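Local coordinates for protein FOKI restriction endonuclease (Planomicrobium okeanokoites, PDB 2FOK) that recognises and cleaves double-stranded DNA as a metal-dependent type IIS restriction endonuclease, probably cutting to one side of its recognition site, at residues Ser157-Ala162 / Gly231-Lys236; His406-Leu411 / Met433-Tyr438; Tyr122-Asp127 / Gln373-Asn378. All coordinates share one frame; numbering follows the deposited sequence.

Contact 1 (Ser157-Ala162 / Gly231-Lys236); sequences SSYPPA and GGWLDK
Van der Waals contacts, with no hydrogen bond among them, join Tyr159 and Ala162 to Trp233 and Leu234, burying 136 Å² in all. The aromatic pair meets through a corner of each ring: Tyr159 CE2 lies 4.0 Å from Trp233 CZ3. The tyrosine carbon sits at the edge of the indole, near its plane, and the two side chains cross at about a right angle. Tyr159 reaches across because its CG stands anti to the backbone N (chi1 -175°). A large flat residue suits each position, since the CA atoms of Tyr159 and Trp233 are 11.5 Å apart.

The aliphatic pair lies where the two backbones come closest (Ala162 CA to Gly231 CA, 7.5 Å). Leu234 turns its branched end towards the helix start, with CD2 4.2 Å from Ala162 CB and CD1 at the same distance from Ala162 O. Alanine suits this place because its single methyl lets the leucine fork approach the backbone. Ile156 and Leu166 also touch Leu234.

Local packing and one hydrogen bond fix the tyrosine. Pro161 CD sits 3.7 Å above the centre of one face of its ring, and its hydroxyl is hydrogen-bonded to the carbonyl of Gly9, so the buried oxygen is satisfied. Trp233 stacks on Trp113. These partners tie the contact to neighbouring parts of the chain.

At the helix start, Tyr159 is the N-cap residue, its O receiving a weak bond from Ala162 N at 3.2 Å. Pro160 and Pro161 follow it, suited to a first turn where an amide hydrogen is not needed. Thus the start of helix 160-169 packs on the C-terminal part of helix 222-236, which is followed by strands 240-248 and 258-267: an arrangement consistent with the helix-turn-helix, winged-helix-like core of recognition subdomain 2.

Contact 2 (His406-Leu411 / Met433-Tyr438); sequences HEYIEL and MKVYGY
Tyr408 and Val435 form the closest backbone approach, yet their CA atoms are 10.5 Å apart, so the turn 406-411 and the end of helix 421-436 meet through side chains. Bonds from Ile409 N to His406 O, Glu410 N to Glu407 O and Leu411 N to Tyr408 O, each three residues back, wind the first segment into a tight coil.

Tyrosine suits the gap by its length. With CG beside the backbone N and anti to the carbonyl carbon (chi1 -68°), Tyr408 extends towards the helix, and its CE2 comes 4.5 Å from Val435 CG2, a loose apolar touch made obliquely to the ring. Its OH lies 4.4 Å from Lys434 CD, a similarly loose touch. Glu407 CG sits 4.0 Å above one ring face, towards the rim. The buried hydroxyl is hydrogen-bonded to Glu430, and Phe431 meets the ring edge-to-face.

Both segments belong to the PD-(D/E)XK-type cleavage domain, where helix 421-436 runs into strand 439-442, at one border of the mixed sheet. Gly437 makes that exit at a phi of 109°, where a beta carbon would jam against the carbonyl of Tyr436.

Lysine fits the exposed rim: one methylene of its chain, CD, comes near the tyrosine hydroxyl while the ammonium extends further. Lys434 NZ remains 6.9 Å from Glu407 OE2, too far for a salt bridge, and forms a long, weak ion pair with Glu430.

Contact 3 (Tyr122-Asp127 / Gln373-Asn378); sequences YINKSD and QFVIPN
Tyr122 OH donates a 2.7 Å hydrogen bond to Asp127 OD1, closing the turn that presents Asn124 to Val375 and Pro377. The carboxylate oxygen lies at the edge of the tyrosine ring, in its plane, and is met on its anti side, with the donor 20° out of the carboxylate plane. Asp127 OD2 has a second partner in a salt bridge with Arg6, so the carboxylate is held at both oxygens. Within the turn, Ser126 N bonds to Ile123 O at 3.2 Å, and Asn124 N lies 3.9 Å above one face of the Tyr122 ring, towards its rim.

Asn124 carries the contact by itself on this side. Its CG stands anti to the carbonyl carbon (chi1 -88°), which directs the flat amide at the extended segment. There the amide meets two neighbouring aliphatic groups: Val375 CG1 is 4.1 Å from Asn124 CG, the two side chains running past one another in opposite senses, and Pro377 CB is 4.2 Å from the same carbon, approaching at a slant. Valine offers a methyl from a beta-branch close to its backbone, while proline offers a rigid ring on an extended chain. Replacing Asn124 by a glycine would probably leave Val375 CG1 and the Pro377 ring without their partner and open a gap between the segments.

The contact thus joins the hairpin of strands 120-123 and 128-131, in recognition subdomain 1, to the loop leading to helix 389-398 of the cleavage domain. Glu294 touches Asn124 and Trp293 touches Pro377. With no hydrogen bond across it and 110 Å² buried, the contact rests on van der Waals packing of an amide against hydrocarbon, which implies modest hold and little directional constraint at the surface.

In the fold
The three contacts are separate, with no atoms touching between them. Contact 1 lies in recognition subdomain 2 and contact 3 has one segment in subdomain 1; their centres are 24 Å apart and their nearest atoms about 10 Å. Contact 3 joins segments whose nearest ends are 246 positions apart, and the whole of contact 1 falls within that span. Contact 2 follows in the cleavage domain, across the centre of the chain from both, 31 Å from contact 1 and 38 Å from contact 3 between centres. Contact 3, through residues 373-378, brings the chain leading to the cleavage domain against recognition subdomain 1, whereas contacts 1 and 2 each pack one domain internally.

Contact 1 (Ser157-Ala162 / Gly231-Lys236)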
loop_
_atom_site.group_PDB
_atom_site.type_symbol
_atom_site.label_atom_id
_atom_site.label_comp_id
_atom_site.label_asym_id
_atom_site.label_seq_id
_atom_site.Cartn_x
_atom_site.Cartn_y
_atom_site.Cartn_z
ATOM N N SER A 157 6.065 -18.552 -8.949
ATOM C CA SER A 157 7.478 -18.199 -9.114
ATOM C C SER A 157 7.679 -17.171 -10.230
ATOM O O SER A 157 8.722 -16.525 -10.319
ATOM C CB SER A 157 8.301 -19.457 -9.393
ATOM O OG SER A 157 8.276 -20.336 -8.270
ATOM N N SER A 158 6.672 -17.039 -11.088
ATOM C CA SER A 158 6.693 -16.083 -12.196
ATOM C C SER A 158 6.029 -14.783 -11.732
ATOM O O SER A 158 5.841 -13.851 -12.523
ATOM C CB SER A 158 5.903 -16.639 -13.371
ATOM O OG SER A 158 4.509 -16.575 -13.090
ATOM N N TYR A 159 5.671 -14.745 -10.450
ATOM C CA TYR A 159 5.007 -13.606 -9.809
ATOM C C TYR A 159 6.045 -12.856 -8.948
ATOM O O TYR A 159 6.413 -13.310 -7.869
ATOM C CB TYR A 159 3.849 -14.148 -8.954
ATOM C CG TYR A 159 2.985 -13.085 -8.319
ATOM C CD1 TYR A 159 2.385 -12.096 -9.093
ATOM C CD2 TYR A 159 2.833 -13.021 -6.934
ATOM C CE1 TYR A 159 1.674 -11.075 -8.510
ATOM C CE2 TYR A 159 2.118 -11.995 -6.344
ATOM C CZ TYR A 159 1.545 -11.024 -7.140
ATOM O OH TYR A 159 0.852 -9.986 -6.562
ATOM N N PRO A 160 6.514 -11.686 -9.411
ATOM C CA PRO A 160 7.520 -10.925 -8.659
ATOM C C PRO A 160 7.292 -10.706 -7.163
ATOM O O PRO A 160 8.156 -11.051 -6.358
ATOM C CB PRO A 160 7.659 -9.613 -9.445
ATOM C CG PRO A 160 7.186 -9.938 -10.814
ATOM C CD PRO A 160 6.123 -11.000 -10.658
ATOM N N PRO A 161 6.150 -10.112 -6.766
ATOM C CA PRO A 161 5.904 -9.894 -5.337
ATOM C C PRO A 161 6.179 -11.094 -4.440
ATOM O O PRO A 161 6.689 -10.932 -3.330
ATOM C CB PRO A 161 4.448 -9.452 -5.297
ATOM C CG PRO A 161 4.291 -8.705 -6.588
ATOM C CD PRO A 161 5.060 -9.553 -7.585
ATOM N N ALA A 162 5.835 -12.289 -4.915
ATOM C CA ALA A 162 6.069 -13.518 -4.157
ATOM C C ALA A 162 7.574 -13.704 -4.057
ATOM O O ALA A 162 8.104 -14.024 -3.001
ATOM C CB ALA A 162 5.441 -14.709 -4.867
ATOM N N GLY A 231 1.889 -13.741 1.372
ATOM C CA GLY A 231 2.506 -14.616 2.355
ATOM C C GLY A 231 1.644 -15.827 2.667
ATOM O O GLY A 231 2.160 -16.914 2.934
ATOM N N GLY A 232 0.330 -15.637 2.649
ATOM C CA GLY A 232 -0.585 -16.739 2.904
ATOM C C GLY A 232 -0.600 -17.733 1.752
ATOM O O GLY A 232 -0.775 -18.937 1.955
ATOM N N TRP A 233 -0.416 -17.235 0.532
ATOM C CA TRP A 233 -0.380 -18.101 -0.645
ATOM C C TRP A 233 0.827 -19.028 -0.526
ATOM O O TRP A 233 0.708 -20.244 -0.698
ATOM C CB TRP A 233 -0.263 -17.263 -1.927
ATOM C CG TRP A 233 -1.514 -16.497 -2.280
ATOM C CD1 TRP A 233 -2.776 -16.667 -1.746
ATOM C CD2 TRP A 233 -1.627 -15.426 -3.229
ATOM N NE1 TRP A 233 -3.659 -15.764 -2.307
ATOM C CE2 TRP A 233 -2.982 -14.992 -3.219
ATOM C CE3 TRP A 233 -0.718 -14.788 -4.086
ATOM C CZ2 TRP A 233 -3.439 -13.952 -4.033
ATOM C CZ3 TRP A 233 -1.169 -13.758 -4.892
ATOM C CH2 TRP A 233 -2.523 -13.347 -4.861
ATOM N N LEU A 234 1.983 -18.444 -0.209
ATOM C CA LEU A 234 3.239 -19.184 -0.061
ATOM C C LEU A 234 3.226 -20.171 1.102
ATOM O O LEU A 234 3.942 -21.164 1.086
ATOM C CB LEU A 234 4.397 -18.217 0.150
ATOM C CG LEU A 234 4.690 -17.190 -0.933
ATOM C CD1 LEU A 234 5.640 -16.146 -0.383
ATOM C CD2 LEU A 234 5.298 -17.885 -2.145
ATOM N N ASP A 235 2.425 -19.879 2.119
ATOM C CA ASP A 235 2.333 -20.746 3.282
ATOM C C ASP A 235 1.649 -22.042 2.862
ATOM O O ASP A 235 2.178 -23.136 3.072
ATOM C CB ASP A 235 1.538 -20.043 4.385
ATOM C CG ASP A 235 1.337 -20.911 5.615
ATOM O OD1 ASP A 235 2.251 -20.975 6.474
ATOM O OD2 ASP A 235 0.251 -21.525 5.724
ATOM N N LYS A 236 0.480 -21.907 2.243
ATOM C CA LYS A 236 -0.288 -23.050 1.790
ATOM C C LYS A 236 0.450 -23.915 0.769
ATOM O O LYS A 236 0.087 -25.073 0.560
ATOM C CB LYS A 236 -1.624 -22.580 1.214
ATOM C CG LYS A 236 -2.557 -22.026 2.280
ATOM C CD LYS A 236 -4.025 -22.187 1.923
ATOM C CE LYS A 236 -4.634 -20.845 1.496
ATOM N NZ LYS A 236 -4.296 -19.726 2.425
#

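Contact 2 (His406-Leu411 / Met433-Tyr438)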
loop_
_atom_site.group_PDB
_atom_site.type_symbol
_atom_site.label_atom_id
_atom_site.label_comp_id
_atom_site.label_asym_id
_atom_site.label_seq_id
_atom_site.Cartn_x
_atom_site.Cartn_y
_atom_site.Cartn_z
ATOM N N HIS A 406 12.708 10.322 0.748
ATOM C CA HIS A 406 11.726 10.555 -0.314
ATOM C C HIS A 406 10.322 10.018 -0.067
ATOM O O HIS A 406 9.335 10.604 -0.510
ATOM C CB HIS A 406 12.269 10.008 -1.636
ATOM C CG HIS A 406 13.277 10.907 -2.285
ATOM N ND1 HIS A 406 14.014 10.528 -3.387
ATOM C CD2 HIS A 406 13.665 12.171 -1.991
ATOM C CE1 HIS A 406 14.811 11.521 -3.742
ATOM N NE2 HIS A 406 14.619 12.531 -2.911
ATOM N N GLU A 407 10.237 8.904 0.641
ATOM C CA GLU A 407 8.958 8.293 0.965
ATOM C C GLU A 407 7.982 9.274 1.629
ATOM O O GLU A 407 6.769 9.173 1.442
ATOM C CB GLU A 407 9.195 7.108 1.899
ATOM C CG GLU A 407 9.790 7.506 3.245
ATOM C CD GLU A 407 9.564 6.455 4.315
ATOM O OE1 GLU A 407 8.405 6.293 4.755
ATOM O OE2 GLU A 407 10.549 5.789 4.709
ATOM N N TYR A 408 8.511 10.218 2.406
ATOM C CA TYR A 408 7.671 11.196 3.095
ATOM C C TYR A 408 7.022 12.196 2.150
ATOM O O TYR A 408 5.970 12.767 2.459
ATOM C CB TYR A 408 8.479 11.943 4.156
ATOM C CG TYR A 408 8.878 11.058 5.306
ATOM C CD1 TYR A 408 7.910 10.450 6.102
ATOM C CD2 TYR A 408 10.223 10.784 5.568
ATOM C CE1 TYR A 408 8.271 9.588 7.131
ATOM C CE2 TYR A 408 10.593 9.931 6.582
ATOM C CZ TYR A 408 9.612 9.335 7.366
ATOM O OH TYR A 408 9.969 8.515 8.404
ATOM N N ILE A 409 7.634 12.411 0.995
ATOM C CA ILE A 409 7.056 13.356 0.059
ATOM C C ILE A 409 5.720 12.812 -0.449
ATOM O O ILE A 409 4.914 13.554 -0.994
ATOM C CB ILE A 409 8.012 13.651 -1.131
ATOM C CG1 ILE A 409 7.749 12.680 -2.272
ATOM C CG2 ILE A 409 9.459 13.587 -0.679
ATOM C CD1 ILE A 409 6.817 13.246 -3.318
ATOM N N GLU A 410 5.491 11.518 -0.244
ATOM C CA GLU A 410 4.252 10.878 -0.683
ATOM C C GLU A 410 3.045 11.290 0.163
ATOM O O GLU A 410 1.906 11.046 -0.216
ATOM C CB GLU A 410 4.401 9.353 -0.649
ATOM C CG GLU A 410 5.336 8.785 -1.716
ATOM C CD GLU A 410 4.920 9.119 -3.150
ATOM O OE1 GLU A 410 3.720 9.370 -3.414
ATOM O OE2 GLU A 410 5.807 9.127 -4.025
ATOM N N LEU A 411 3.308 11.913 1.309
ATOM C CA LEU A 411 2.266 12.375 2.220
ATOM C C LEU A 411 1.470 13.532 1.620
ATOM O O LEU A 411 0.364 13.815 2.052
ATOM C CB LEU A 411 2.892 12.840 3.532
ATOM C CG LEU A 411 3.755 11.884 4.342
ATOM C CD1 LEU A 411 3.830 12.395 5.769
ATOM C CD2 LEU A 411 3.160 10.481 4.310
ATOM N N MET A 433 9.432 12.752 15.133
ATOM C CA MET A 433 10.421 12.099 15.990
ATOM C C MET A 433 11.715 11.682 15.306
ATOM O O MET A 433 12.793 11.825 15.869
ATOM C CB MET A 433 9.807 10.857 16.646
ATOM C CG MET A 433 9.236 11.117 18.025
ATOM S SD MET A 433 7.633 10.350 18.261
ATOM C CE MET A 433 8.077 8.623 18.175
ATOM N N LYS A 434 11.604 11.162 14.092
ATOM C CA LYS A 434 12.772 10.689 13.372
ATOM C C LYS A 434 13.573 11.768 12.670
ATOM O O LYS A 434 14.801 11.681 12.610
ATOM C CB LYS A 434 12.355 9.622 12.349
ATOM C CG LYS A 434 12.181 8.237 12.944
ATOM C CD LYS A 434 12.305 7.157 11.880
ATOM C CE LYS A 434 11.849 5.804 12.410
ATOM N NZ LYS A 434 11.891 4.747 11.351
ATOM N N VAL A 435 12.890 12.784 12.149
ATOM C CA VAL A 435 13.572 13.838 11.408
ATOM C C VAL A 435 13.751 15.154 12.136
ATOM O O VAL A 435 14.831 15.749 12.083
ATOM C CB VAL A 435 12.863 14.108 10.057
ATOM C CG1 VAL A 435 13.631 15.167 9.255
ATOM C CG2 VAL A 435 12.771 12.816 9.261
ATOM N N TYR A 436 12.698 15.617 12.804
ATOM C CA TYR A 436 12.755 16.874 13.545
ATOM C C TYR A 436 13.561 16.673 14.817
ATOM O O TYR A 436 14.320 17.540 15.212
ATOM C CB TYR A 436 11.347 17.349 13.901
ATOM C CG TYR A 436 10.697 18.218 12.851
ATOM C CD1 TYR A 436 10.107 17.654 11.722
ATOM C CD2 TYR A 436 10.627 19.604 13.011
ATOM C CE1 TYR A 436 9.457 18.456 10.773
ATOM C CE2 TYR A 436 9.987 20.407 12.082
ATOM C CZ TYR A 436 9.402 19.827 10.962
ATOM O OH TYR A 436 8.765 20.623 10.033
ATOM N N GLY A 437 13.394 15.519 15.451
ATOM C CA GLY A 437 14.144 15.228 16.661
ATOM C C GLY A 437 13.334 15.240 17.936
ATOM O O GLY A 437 13.888 15.155 19.029
ATOM N N TYR A 438 12.018 15.336 17.804
ATOM C CA TYR A 438 11.141 15.383 18.961
ATOM C C TYR A 438 11.058 14.048 19.664
ATOM O O TYR A 438 11.392 13.005 19.101
ATOM C CB TYR A 438 9.723 15.791 18.541
ATOM C CG TYR A 438 9.556 17.260 18.196
ATOM C CD1 TYR A 438 9.421 18.220 19.198
ATOM C CD2 TYR A 438 9.519 17.680 16.865
ATOM C CE1 TYR A 438 9.249 19.566 18.881
ATOM C CE2 TYR A 438 9.347 19.026 16.536
ATOM C CZ TYR A 438 9.212 19.957 17.551
ATOM O OH TYR A 438 9.035 21.280 17.234
#

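Contact 3 (Tyr122-Asp127 / Gln373-Asn378)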
loop_
_atom_site.group_PDB
_atom_site.type_symbol
_atom_site.label_atom_id
_atom_site.label_comp_id
_atom_site.label_asym_id
_atom_site.label_seq_id
_atom_site.Cartn_x
_atom_site.Cartn_y
_atom_site.Cartn_z
ATOM N N TYR A 122 -4.474 -11.158 -20.379
ATOM C CA TYR A 122 -5.302 -9.997 -20.724
ATOM C C TYR A 122 -4.889 -9.412 -22.069
ATOM O O TYR A 122 -3.709 -9.165 -22.311
ATOM C CB TYR A 122 -5.155 -8.916 -19.641
ATOM C CG TYR A 122 -5.928 -7.633 -19.899
ATOM C CD1 TYR A 122 -7.319 -7.642 -19.950
ATOM C CD2 TYR A 122 -5.271 -6.411 -20.088
ATOM C CE1 TYR A 122 -8.048 -6.476 -20.179
ATOM C CE2 TYR A 122 -5.992 -5.222 -20.323
ATOM C CZ TYR A 122 -7.384 -5.268 -20.363
ATOM O OH TYR A 122 -8.136 -4.122 -20.560
ATOM N N ILE A 123 -5.869 -9.176 -22.935
ATOM C CA ILE A 123 -5.617 -8.606 -24.250
ATOM C C ILE A 123 -6.041 -7.148 -24.243
ATOM O O ILE A 123 -7.224 -6.838 -24.399
ATOM C CB ILE A 123 -6.409 -9.341 -25.356
ATOM C CG1 ILE A 123 -5.863 -10.755 -25.523
ATOM C CG2 ILE A 123 -6.289 -8.589 -26.682
ATOM C CD1 ILE A 123 -6.674 -11.801 -24.812
ATOM N N ASN A 124 -5.070 -6.260 -24.061
ATOM C CA ASN A 124 -5.329 -4.821 -24.030
ATOM C C ASN A 124 -6.091 -4.391 -25.273
ATOM O O ASN A 124 -5.969 -5.022 -26.317
ATOM C CB ASN A 124 -4.008 -4.046 -23.967
ATOM C CG ASN A 124 -3.525 -3.825 -22.552
ATOM O OD1 ASN A 124 -3.849 -2.818 -21.928
ATOM N ND2 ASN A 124 -2.743 -4.764 -22.038
ATOM N N LYS A 125 -6.881 -3.327 -25.163
ATOM C CA LYS A 125 -7.625 -2.806 -26.315
ATOM C C LYS A 125 -8.885 -3.590 -26.633
ATOM O O LYS A 125 -9.813 -3.071 -27.253
ATOM C CB LYS A 125 -6.717 -2.761 -27.557
ATOM N N SER A 126 -8.901 -4.846 -26.216
ATOM C CA SER A 126 -10.043 -5.721 -26.427
ATOM C C SER A 126 -10.717 -5.892 -25.063
ATOM O O SER A 126 -11.845 -6.397 -24.964
ATOM C CB SER A 126 -9.560 -7.072 -26.961
ATOM O OG SER A 126 -10.646 -7.902 -27.307
ATOM N N ASP A 127 -10.004 -5.461 -24.018
ATOM C CA ASP A 127 -10.488 -5.535 -22.640
ATOM C C ASP A 127 -10.978 -6.946 -22.363
ATOM O O ASP A 127 -11.985 -7.137 -21.680
ATOM C CB ASP A 127 -11.638 -4.541 -22.444
ATOM C CG ASP A 127 -11.782 -4.082 -21.008
ATOM O OD1 ASP A 127 -10.798 -4.174 -20.239
ATOM O OD2 ASP A 127 -12.893 -3.624 -20.652
ATOM N N GLN A 373 7.924 -10.194 -22.348
ATOM C CA GLN A 373 7.430 -9.038 -23.090
ATOM C C GLN A 373 6.039 -8.575 -22.669
ATOM O O GLN A 373 5.062 -9.308 -22.811
ATOM C CB GLN A 373 7.420 -9.350 -24.594
ATOM C CG GLN A 373 6.433 -10.437 -24.999
ATOM C CD GLN A 373 6.265 -10.559 -26.506
ATOM O OE1 GLN A 373 5.267 -11.100 -26.983
ATOM N NE2 GLN A 373 7.238 -10.059 -27.260
ATOM N N PHE A 374 5.960 -7.354 -22.150
ATOM C CA PHE A 374 4.688 -6.770 -21.736
ATOM C C PHE A 374 4.408 -5.571 -22.634
ATOM O O PHE A 374 5.331 -4.931 -23.127
ATOM C CB PHE A 374 4.754 -6.307 -20.281
ATOM C CG PHE A 374 5.866 -5.341 -19.999
ATOM C CD1 PHE A 374 7.179 -5.787 -19.873
ATOM C CD2 PHE A 374 5.600 -3.986 -19.838
ATOM C CE1 PHE A 374 8.213 -4.895 -19.587
ATOM C CE2 PHE A 374 6.624 -3.088 -19.552
ATOM C CZ PHE A 374 7.936 -3.543 -19.426
ATOM N N VAL A 375 3.139 -5.258 -22.845
ATOM C CA VAL A 375 2.800 -4.136 -23.703
ATOM C C VAL A 375 2.445 -2.852 -22.966
ATOM O O VAL A 375 1.729 -2.872 -21.965
ATOM C CB VAL A 375 1.623 -4.492 -24.636
ATOM C CG1 VAL A 375 0.313 -4.481 -23.863
ATOM C CG2 VAL A 375 1.570 -3.513 -25.790
ATOM N N ILE A 376 2.980 -1.735 -23.452
ATOM C CA ILE A 376 2.666 -0.426 -22.893
ATOM C C ILE A 376 1.543 -0.004 -23.829
ATOM O O ILE A 376 1.785 0.272 -25.004
ATOM C CB ILE A 376 3.826 0.591 -23.043
ATOM C CG1 ILE A 376 5.027 0.172 -22.197
ATOM C CG2 ILE A 376 3.368 1.959 -22.586
ATOM C CD1 ILE A 376 6.135 1.216 -22.155
ATOM N N PRO A 377 0.301 0.043 -23.327
ATOM C CA PRO A 377 -0.865 0.426 -24.136
ATOM C C PRO A 377 -0.901 1.896 -24.554
ATOM O O PRO A 377 -0.407 2.766 -23.844
ATOM C CB PRO A 377 -2.045 0.055 -23.245
ATOM C CG PRO A 377 -1.503 0.208 -21.856
ATOM C CD PRO A 377 -0.069 -0.256 -21.935
ATOM N N ASN A 378 -1.512 2.166 -25.703
ATOM C CA ASN A 378 -1.609 3.529 -26.208
ATOM C C ASN A 378 -0.228 4.168 -26.203
ATOM O O ASN A 378 0.037 5.087 -25.432
ATOM C CB ASN A 378 -2.562 4.369 -25.343
ATOM C CG ASN A 378 -3.735 3.568 -24.812
ATOM O OD1 ASN A 378 -3.992 2.454 -25.259
ATOM N ND2 ASN A 378 -4.454 4.134 -23.853
#